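Local coordinates for putative ferredoxin (Hydrogenobacter thermophilus, PDB 7M1O), which binds a [4Fe-4S] cluster and, as a ferredoxin, probably serves as an electron carrier, at residues L3-D8 / G65-E70; D10-C15 / D31-V36; D20-V25 / E52-E57. All coordinates share one frame; numbering follows the deposited sequence.

Contact 1: L3-D8 / G65-E70; sequences LRTMVD and GSIITE. With SF4 (iron/sulfur cluster), chain C.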
loop_
_atom_site.group_PDB
_atom_site.type_symbol
_atom_site.label_atom_id
_atom_site.label_comp_id
_atom_site.label_asym_id
_atom_site.label_seq_id
_atom_site.Cartn_x
_atom_site.Cartn_y
_atom_site.Cartn_z
ATOM N N LEU A 3 6.196 -7.078 -8.551
ATOM C CA LEU A 3 5.971 -5.813 -7.862
ATOM C C LEU A 3 5.772 -6.032 -6.367
ATOM O O LEU A 3 5.057 -6.947 -5.957
ATOM C CB LEU A 3 4.754 -5.101 -8.453
ATOM C CG LEU A 3 4.714 -3.579 -8.310
ATOM C CD1 LEU A 3 5.784 -2.932 -9.177
ATOM C CD2 LEU A 3 3.334 -3.045 -8.670
ATOM N N ARG A 4 6.414 -5.194 -5.558
ATOM C CA ARG A 4 6.192 -5.194 -4.114
ATOM C C ARG A 4 5.868 -3.782 -3.644
ATOM O O ARG A 4 6.218 -2.806 -4.307
ATOM C CB ARG A 4 7.411 -5.742 -3.364
ATOM C CG ARG A 4 8.682 -4.912 -3.478
ATOM C CD ARG A 4 9.763 -5.476 -2.562
ATOM N NE ARG A 4 10.977 -4.665 -2.554
ATOM C CZ ARG A 4 12.025 -4.900 -1.771
ATOM N NH1 ARG A 4 12.012 -5.925 -0.928
ATOM N NH2 ARG A 4 13.087 -4.111 -1.828
ATOM N N THR A 5 5.197 -3.678 -2.501
ATOM C CA THR A 5 4.742 -2.387 -1.998
ATOM C C THR A 5 4.745 -2.350 -0.470
ATOM O O THR A 5 4.635 -3.386 0.189
ATOM C CB THR A 5 3.323 -2.056 -2.524
ATOM O OG1 THR A 5 2.927 -0.751 -2.083
ATOM C CG2 THR A 5 2.307 -3.089 -2.047
ATOM N N MET A 6 4.895 -1.149 0.083
ATOM C CA MET A 6 4.845 -0.941 1.527
ATOM C C MET A 6 4.203 0.406 1.831
ATOM O O MET A 6 4.085 1.253 0.946
ATOM C CB MET A 6 6.250 -1.007 2.145
ATOM C CG MET A 6 7.203 0.124 1.735
ATOM S SD MET A 6 8.568 0.323 2.902
ATOM C CE MET A 6 9.615 1.496 2.047
ATOM N N VAL A 7 3.792 0.596 3.081
ATOM C CA VAL A 7 3.255 1.871 3.536
ATOM C C VAL A 7 4.159 2.462 4.610
ATOM O O VAL A 7 4.536 1.779 5.559
ATOM C CB VAL A 7 1.823 1.724 4.096
ATOM C CG1 VAL A 7 1.322 3.048 4.669
ATOM C CG2 VAL A 7 0.879 1.228 3.012
ATOM N N ASP A 8 4.508 3.732 4.443
ATOM C CA ASP A 8 5.279 4.459 5.440
ATOM C C ASP A 8 4.322 5.089 6.453
ATOM O O ASP A 8 3.716 6.120 6.166
ATOM C CB ASP A 8 6.141 5.533 4.773
ATOM C CG ASP A 8 7.157 6.141 5.719
ATOM O OD1 ASP A 8 6.992 6.003 6.949
ATOM O OD2 ASP A 8 8.124 6.760 5.230
ATOM N N GLY A 65 2.487 10.502 -0.294
ATOM C CA GLY A 65 3.636 9.790 -0.824
ATOM C C GLY A 65 4.116 8.728 0.149
ATOM O O GLY A 65 5.313 8.444 0.236
ATOM N N SER A 66 3.171 8.142 0.880
ATOM C CA SER A 66 3.483 7.179 1.932
ATOM C C SER A 66 3.658 5.773 1.377
ATOM O O SER A 66 4.343 4.942 1.973
ATOM C CB SER A 66 2.380 7.172 2.993
ATOM O OG SER A 66 2.196 8.461 3.547
ATOM N N ILE A 67 3.027 5.508 0.239
ATOM C CA ILE A 67 3.102 4.195 -0.380
ATOM C C ILE A 67 4.337 4.101 -1.261
ATOM O O ILE A 67 4.475 4.830 -2.245
ATOM C CB ILE A 67 1.848 3.887 -1.214
ATOM C CG1 ILE A 67 0.597 4.035 -0.342
ATOM C CG2 ILE A 67 1.936 2.480 -1.799
ATOM C CD1 ILE A 67 -0.703 3.817 -1.073
ATOM N N ILE A 68 5.235 3.198 -0.886
ATOM C CA ILE A 68 6.441 2.934 -1.653
ATOM C C ILE A 68 6.253 1.632 -2.412
ATOM O O ILE A 68 5.929 0.604 -1.822
ATOM C CB ILE A 68 7.681 2.848 -0.748
ATOM C CG1 ILE A 68 7.690 4.005 0.258
ATOM C CG2 ILE A 68 8.955 2.841 -1.583
ATOM C CD1 ILE A 68 7.536 5.379 -0.362
ATOM N N THR A 69 6.442 1.692 -3.725
ATOM C CA THR A 69 6.235 0.547 -4.604
ATOM C C THR A 69 7.431 0.424 -5.535
ATOM O O THR A 69 7.999 1.431 -5.955
ATOM C CB THR A 69 4.936 0.696 -5.430
ATOM O OG1 THR A 69 3.806 0.709 -4.549
ATOM C CG2 THR A 69 4.777 -0.443 -6.426
ATOM N N GLU A 70 7.823 -0.804 -5.854
ATOM C CA GLU A 70 8.944 -1.002 -6.761
ATOM C C GLU A 70 8.916 -2.360 -7.449
ATOM O O GLU A 70 8.308 -3.314 -6.964
ATOM C CB GLU A 70 10.268 -0.822 -6.012
ATOM C CG GLU A 70 10.389 -1.634 -4.737
ATOM C CD GLU A 70 11.683 -1.360 -3.989
ATOM O OE1 GLU A 70 12.223 -0.239 -4.104
ATOM O OE2 GLU A 70 12.163 -2.270 -3.285
HETATM FE FE1 SF4 C . -2.336 6.705 4.023
HETATM FE FE2 SF4 C . -1.581 7.160 1.435
HETATM FE FE3 SF4 C . -4.164 7.600 2.199
HETATM FE FE4 SF4 C . -3.213 5.042 2.044
HETATM S S1 SF4 C . -3.465 6.513 0.325
HETATM S S2 SF4 C . -4.463 5.937 3.727
HETATM S S3 SF4 C . -1.054 5.351 2.714
HETATM S S4 SF4 C . -2.314 8.708 2.940
HETATM O O HOH W 1 6.821 8.382 2.929
#
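Strand 3-7 pairs with 67-70 as antiparallel neighbours in the ferredoxin sheet, their axes 4.6 Å apart and 166° between their directions. R4/E70 and M6/I68 are hydrogen-bonded pairs; R4 N reaches E70 O at 3.0 Å, nearly along the C=O axis, and beyond the strand end D8 N adds a backbone bond to S66 O, from above the carbonyl plane. On the face of R4, M6, I68 and E70, the R4 and E70 chains run side by side. Both have CG in the crowded position between backbone N and carbonyl carbon, then extend. R4 meets E70 side-on: NE (2.8 Å) and NH2 (2.5 Å) both donate to OE2, which thus accepts twice, with guanidinium and carboxylate planes 17° apart. Next along, M6 CE lies 3.6 Å from I68 CG1. The other face carries T5, V7, I67 and T69. There T5 OG1 and T69 OG1 share a hydrogen bond of 3.0 Å, and V7 and I67 present apolar branches to one cluster sulfide, I67 CG1 lying 3.7 Å from SF4 S3. In the second shell W44 makes a cation-pi contact with R4, while T5 OG1 bonds to Y26 OH and T69 OG1 to T59 OG1.

Contact 2: D10-C15 / D31-V36; sequences DTCTSC and DGIAEV. With SF4 (iron/sulfur cluster), chain C.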
loop_
_atom_site.group_PDB
_atom_site.type_symbol
_atom_site.label_atom_id
_atom_site.label_comp_id
_atom_site.label_asym_id
_atom_site.label_seq_id
_atom_site.Cartn_x
_atom_site.Cartn_y
_atom_site.Cartn_z
ATOM N N ASP A 10 4.783 6.752 9.021
ATOM C CA ASP A 10 5.237 8.032 9.547
ATOM C C ASP A 10 4.595 9.210 8.818
ATOM O O ASP A 10 4.441 10.288 9.393
ATOM C CB ASP A 10 6.759 8.127 9.448
ATOM C CG ASP A 10 7.461 6.983 10.157
ATOM O OD1 ASP A 10 6.937 6.508 11.188
ATOM O OD2 ASP A 10 8.535 6.558 9.681
ATOM N N THR A 11 4.214 8.997 7.561
ATOM C CA THR A 11 3.721 10.078 6.709
ATOM C C THR A 11 2.258 9.909 6.300
ATOM O O THR A 11 1.643 10.850 5.799
ATOM C CB THR A 11 4.570 10.197 5.431
ATOM O OG1 THR A 11 4.518 8.964 4.702
ATOM C CG2 THR A 11 6.016 10.521 5.777
ATOM N N CYS A 12 1.709 8.715 6.503
ATOM C CA CYS A 12 0.319 8.438 6.148
ATOM C C CYS A 12 -0.639 9.363 6.891
ATOM O O CYS A 12 -0.506 9.567 8.097
ATOM C CB CYS A 12 -0.030 6.982 6.449
ATOM S SG CYS A 12 -1.782 6.581 6.228
ATOM N N THR A 13 -1.609 9.909 6.162
ATOM C CA THR A 13 -2.548 10.874 6.726
ATOM C C THR A 13 -3.944 10.278 6.898
ATOM O O THR A 13 -4.913 11.005 7.128
ATOM C CB THR A 13 -2.636 12.131 5.843
ATOM O OG1 THR A 13 -3.031 11.763 4.518
ATOM C CG2 THR A 13 -1.285 12.834 5.789
ATOM N N SER A 14 -4.037 8.955 6.787
ATOM C CA SER A 14 -5.279 8.228 7.047
ATOM C C SER A 14 -6.417 8.670 6.132
ATOM O O SER A 14 -7.569 8.757 6.560
ATOM C CB SER A 14 -5.693 8.405 8.510
ATOM O OG SER A 14 -4.674 7.951 9.382
ATOM N N CYS A 15 -6.092 8.935 4.872
ATOM C CA CYS A 15 -7.081 9.417 3.914
ATOM C C CYS A 15 -7.989 8.293 3.404
ATOM O O CYS A 15 -9.003 8.554 2.757
ATOM C CB CYS A 15 -6.381 10.094 2.739
ATOM S SG CYS A 15 -5.840 8.952 1.467
ATOM N N ASP A 31 -6.195 2.332 13.395
ATOM C CA ASP A 31 -6.335 3.706 13.873
ATOM C C ASP A 31 -6.426 4.712 12.728
ATOM O O ASP A 31 -6.271 5.914 12.940
ATOM C CB ASP A 31 -5.160 4.067 14.783
ATOM C CG ASP A 31 -3.835 4.092 14.047
ATOM O OD1 ASP A 31 -3.739 3.479 12.962
ATOM O OD2 ASP A 31 -2.883 4.721 14.556
ATOM N N GLY A 32 -6.671 4.215 11.519
ATOM C CA GLY A 32 -6.772 5.065 10.346
ATOM C C GLY A 32 -5.573 4.942 9.423
ATOM O O GLY A 32 -5.705 5.088 8.209
ATOM N N ILE A 33 -4.400 4.678 9.995
ATOM C CA ILE A 33 -3.182 4.527 9.201
ATOM C C ILE A 33 -3.226 3.221 8.420
ATOM O O ILE A 33 -3.676 2.195 8.930
ATOM C CB ILE A 33 -1.912 4.548 10.081
ATOM C CG1 ILE A 33 -1.816 5.861 10.866
ATOM C CG2 ILE A 33 -0.658 4.346 9.230
ATOM C CD1 ILE A 33 -1.590 7.095 10.007
ATOM N N ALA A 34 -2.751 3.267 7.181
ATOM C CA ALA A 34 -2.769 2.098 6.312
ATOM C C ALA A 34 -1.544 1.216 6.526
ATOM O O ALA A 34 -0.500 1.680 6.985
ATOM C CB ALA A 34 -2.851 2.529 4.857
ATOM N N GLU A 35 -1.691 -0.062 6.197
ATOM C CA GLU A 35 -0.571 -0.994 6.145
ATOM C C GLU A 35 -0.907 -2.073 5.129
ATOM O O GLU A 35 -2.082 -2.336 4.872
ATOM C CB GLU A 35 -0.288 -1.610 7.520
ATOM C CG GLU A 35 -1.428 -2.454 8.081
ATOM C CD GLU A 35 -1.092 -3.072 9.427
ATOM O OE1 GLU A 35 -1.993 -3.677 10.047
ATOM O OE2 GLU A 35 0.072 -2.956 9.866
ATOM N N VAL A 36 0.111 -2.687 4.535
ATOM C CA VAL A 36 -0.137 -3.781 3.606
ATOM C C VAL A 36 -0.720 -4.943 4.397
ATOM O O VAL A 36 -0.464 -5.076 5.593
ATOM C CB VAL A 36 1.134 -4.227 2.856
ATOM C CG1 VAL A 36 1.680 -3.082 2.009
ATOM C CG2 VAL A 36 2.186 -4.743 3.823
HETATM FE FE1 SF4 C . -2.336 6.705 4.023
HETATM FE FE2 SF4 C . -1.581 7.160 1.435
HETATM FE FE3 SF4 C . -4.164 7.600 2.199
HETATM FE FE4 SF4 C . -3.213 5.042 2.044
HETATM S S1 SF4 C . -3.465 6.513 0.325
HETATM S S2 SF4 C . -4.463 5.937 3.727
HETATM S S3 SF4 C . -1.054 5.351 2.714
HETATM S S4 SF4 C . -2.314 8.708 2.940
HETATM O O HOH W 2 -5.121 8.496 12.292
#
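The cluster-binding loop of this [4Fe-4S] ferredoxin, with its CxxC spacing in 10-15, packs against the turn that leads into strand 34-36. Metal coordination comes first: C12 SG binds FE1 and C15 SG binds FE3, each at 2.3 Å, while C18 and C62 complete the cysteine set. Their torsions differ, C12 SG standing anti to its backbone N (chi1 173°) and C15 SG taking the crowded position between N and carbonyl carbon. Amide-to-sulfur bonds form the second group. C12 SG accepts from A34 N across the contact, long at 3.6 Å but nearly straight at 168°, and from S14 N within its own loop at 3.3 Å. Two N-H dipoles directed at a ligand thiolate would be expected to stabilise its negative charge. Van der Waals packing comes from I33: CG2 lies against C12 CB at 3.9 Å, and the CD1 methyl rests on two oxygens, C12 O and S14 OG, at 3.3 Å. An alanine at I33 would remove both of these branches and would probably loosen the packing between turn and cluster loop. The turn is an Asx turn, I33 N donating to D31 OD1 from above the carboxylate plane; R29 forms a salt bridge to the same oxygen. A water spans the outer edge, lying 3.0 Å from S14 OG and donating to D31 O at 2.9 Å.

Contact 3: D20-V25 / E52-E57; sequences DRVPEV and EQEVKE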
loop_
_atom_site.group_PDB
_atom_site.type_symbol
_atom_site.label_atom_id
_atom_site.label_comp_id
_atom_site.label_asym_id
_atom_site.label_seq_id
_atom_site.Cartn_x
_atom_site.Cartn_y
_atom_site.Cartn_z
ATOM N N ASP A 20 -9.404 1.453 0.739
ATOM C CA ASP A 20 -10.746 1.451 0.170
ATOM C C ASP A 20 -10.699 0.934 -1.265
ATOM O O ASP A 20 -11.545 0.145 -1.683
ATOM C CB ASP A 20 -11.367 2.846 0.191
ATOM C CG ASP A 20 -12.769 2.856 -0.383
ATOM O OD1 ASP A 20 -13.625 2.117 0.145
ATOM O OD2 ASP A 20 -13.008 3.576 -1.374
ATOM N N ARG A 21 -9.700 1.394 -2.013
ATOM C CA ARG A 21 -9.575 1.074 -3.429
ATOM C C ARG A 21 -9.049 -0.341 -3.649
ATOM O O ARG A 21 -9.572 -1.083 -4.481
ATOM C CB ARG A 21 -8.648 2.083 -4.112
ATOM C CG ARG A 21 -8.391 1.830 -5.597
ATOM C CD ARG A 21 -9.433 2.493 -6.479
ATOM N NE ARG A 21 -9.399 3.949 -6.358
ATOM C CZ ARG A 21 -8.437 4.720 -6.857
ATOM N NH1 ARG A 21 -7.413 4.184 -7.511
ATOM N NH2 ARG A 21 -8.494 6.035 -6.696
ATOM N N VAL A 22 -8.006 -0.702 -2.909
ATOM C CA VAL A 22 -7.340 -1.987 -3.091
ATOM C C VAL A 22 -7.261 -2.741 -1.764
ATOM O O VAL A 22 -6.180 -2.902 -1.196
ATOM C CB VAL A 22 -5.918 -1.805 -3.672
ATOM C CG1 VAL A 22 -5.345 -3.144 -4.120
ATOM C CG2 VAL A 22 -5.941 -0.827 -4.838
ATOM N N PRO A 23 -8.415 -3.208 -1.263
ATOM C CA PRO A 23 -8.444 -3.966 -0.008
ATOM C C PRO A 23 -7.683 -5.287 -0.108
ATOM O O PRO A 23 -7.373 -5.894 0.916
ATOM C CB PRO A 23 -9.939 -4.204 0.228
ATOM C CG PRO A 23 -10.565 -4.089 -1.116
ATOM C CD PRO A 23 -9.758 -3.062 -1.850
ATOM N N GLU A 24 -7.388 -5.717 -1.331
ATOM C CA GLU A 24 -6.584 -6.913 -1.549
ATOM C C GLU A 24 -5.152 -6.703 -1.061
ATOM O O GLU A 24 -4.473 -7.659 -0.687
ATOM C CB GLU A 24 -6.570 -7.301 -3.033
ATOM C CG GLU A 24 -7.944 -7.524 -3.658
ATOM C CD GLU A 24 -8.504 -6.277 -4.324
ATOM O OE1 GLU A 24 -8.182 -5.157 -3.875
ATOM O OE2 GLU A 24 -9.265 -6.420 -5.304
ATOM N N VAL A 25 -4.702 -5.448 -1.068
ATOM C CA VAL A 25 -3.309 -5.119 -0.769
ATOM C C VAL A 25 -3.154 -4.308 0.518
ATOM O O VAL A 25 -2.214 -4.533 1.279
ATOM C CB VAL A 25 -2.667 -4.332 -1.934
ATOM C CG1 VAL A 25 -1.222 -3.955 -1.616
ATOM C CG2 VAL A 25 -2.723 -5.151 -3.211
ATOM N N GLU A 52 -1.276 -5.270 -9.991
ATOM C CA GLU A 52 -0.112 -4.409 -10.163
ATOM C C GLU A 52 -0.495 -2.983 -10.558
ATOM O O GLU A 52 -0.028 -2.024 -9.947
ATOM C CB GLU A 52 0.838 -5.001 -11.207
ATOM C CG GLU A 52 1.673 -6.162 -10.680
ATOM C CD GLU A 52 2.671 -6.686 -11.697
ATOM O OE1 GLU A 52 3.066 -5.920 -12.601
ATOM O OE2 GLU A 52 3.062 -7.869 -11.591
ATOM N N GLN A 53 -1.351 -2.845 -11.566
ATOM C CA GLN A 53 -1.722 -1.524 -12.062
ATOM C C GLN A 53 -2.542 -0.749 -11.035
ATOM O O GLN A 53 -2.392 0.464 -10.907
ATOM C CB GLN A 53 -2.497 -1.642 -13.373
ATOM C CG GLN A 53 -1.645 -2.128 -14.534
ATOM C CD GLN A 53 -2.394 -2.134 -15.850
ATOM O OE1 GLN A 53 -3.336 -1.366 -16.047
ATOM N NE2 GLN A 53 -1.980 -3.008 -16.761
ATOM N N GLU A 54 -3.405 -1.451 -10.308
ATOM C CA GLU A 54 -4.165 -0.835 -9.226
ATOM C C GLU A 54 -3.218 -0.295 -8.157
ATOM O O GLU A 54 -3.354 0.844 -7.705
ATOM C CB GLU A 54 -5.140 -1.842 -8.610
ATOM C CG GLU A 54 -6.326 -2.186 -9.497
ATOM C CD GLU A 54 -7.270 -1.014 -9.693
ATOM O OE1 GLU A 54 -7.519 -0.278 -8.713
ATOM O OE2 GLU A 54 -7.761 -0.826 -10.828
ATOM N N VAL A 55 -2.252 -1.118 -7.764
ATOM C CA VAL A 55 -1.260 -0.718 -6.774
ATOM C C VAL A 55 -0.452 0.473 -7.281
ATOM O O VAL A 55 -0.192 1.414 -6.533
ATOM C CB VAL A 55 -0.315 -1.893 -6.422
ATOM C CG1 VAL A 55 0.939 -1.414 -5.689
ATOM C CG2 VAL A 55 -1.054 -2.914 -5.576
ATOM N N LYS A 56 -0.062 0.436 -8.550
ATOM C CA LYS A 56 0.733 1.515 -9.125
ATOM C C LYS A 56 -0.067 2.811 -9.164
ATOM O O LYS A 56 0.487 3.896 -8.979
ATOM C CB LYS A 56 1.218 1.148 -10.531
ATOM C CG LYS A 56 2.351 0.128 -10.542
ATOM C CD LYS A 56 2.889 -0.120 -11.944
ATOM C CE LYS A 56 3.896 0.943 -12.352
ATOM N NZ LYS A 56 4.485 0.670 -13.694
ATOM N N GLU A 57 -1.372 2.695 -9.395
ATOM C CA GLU A 57 -2.245 3.863 -9.433
ATOM C C GLU A 57 -2.380 4.521 -8.063
ATOM O O GLU A 57 -2.206 5.734 -7.940
ATOM C CB GLU A 57 -3.626 3.481 -9.970
ATOM C CG GLU A 57 -3.677 3.355 -11.486
ATOM C CD GLU A 57 -4.995 2.800 -11.985
ATOM O OE1 GLU A 57 -5.976 2.800 -11.210
ATOM O OE2 GLU A 57 -5.050 2.360 -13.153
#
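Helix 52-61 of the ferredoxin fold packs, through its first turns, against the end of helix 17-21 and the turn that follows it. No hydrogen bond crosses between 20-25 and 52-57; 226 Å² of surface is buried, both sides summed, and the two are held by van der Waals packing, with opposite charges near but not bonded. V22, the first residue to leave helical backbone angles, places CG2 4.0 Å from E54 CB. The V22 carbonyl accepts from V25 N, so the chain turns back and V25 also faces the helix. On the polar side, R21 has CG anti to its backbone N but bends at chi2 and chi3, crossing E54 at about a right angle. E54, itself bent at chi2, brings OE1 alongside the aliphatic R21 CG at 3.9 Å, with guanidinium and carboxylate planes 82° apart. R21 NH1 stays 4.2 Å from E57 OE1, beyond a salt bridge; the paired charge of R21 is E61, through NH2. Deeper in, V25 and V55 cross nearly perpendicularly beside T5 of strand 3-7. Their meeting is methyl to methyl, V25 CG2 against V55 CG2 at 3.7 Å.

Contact 1 buries 566 Å², more than contacts 2 and 3 together, and its centre lies nearest that of the chain (about 5 Å, against 7 Å for contact 3 and 9 Å for contact 2). Contact 2 is outermost, with C12 and A34 buried beside the cluster and its Asx-turn end, at D31, exposed. Contacts 1 and 2 share the cluster: the first offers it apolar branches, the second two cysteine sulfurs, one of them, C12 SG, held in turn by backbone amides; S66 OG to T11 OG1, a probable hydrogen bond, links them. Contact 3 supplies no cluster ligand; it packs on the sheet, T5 CG2 meeting V25 CG1. Contact 1 is mainly backbone pairing, whereas contact 3 grades from buried valines to charged groups.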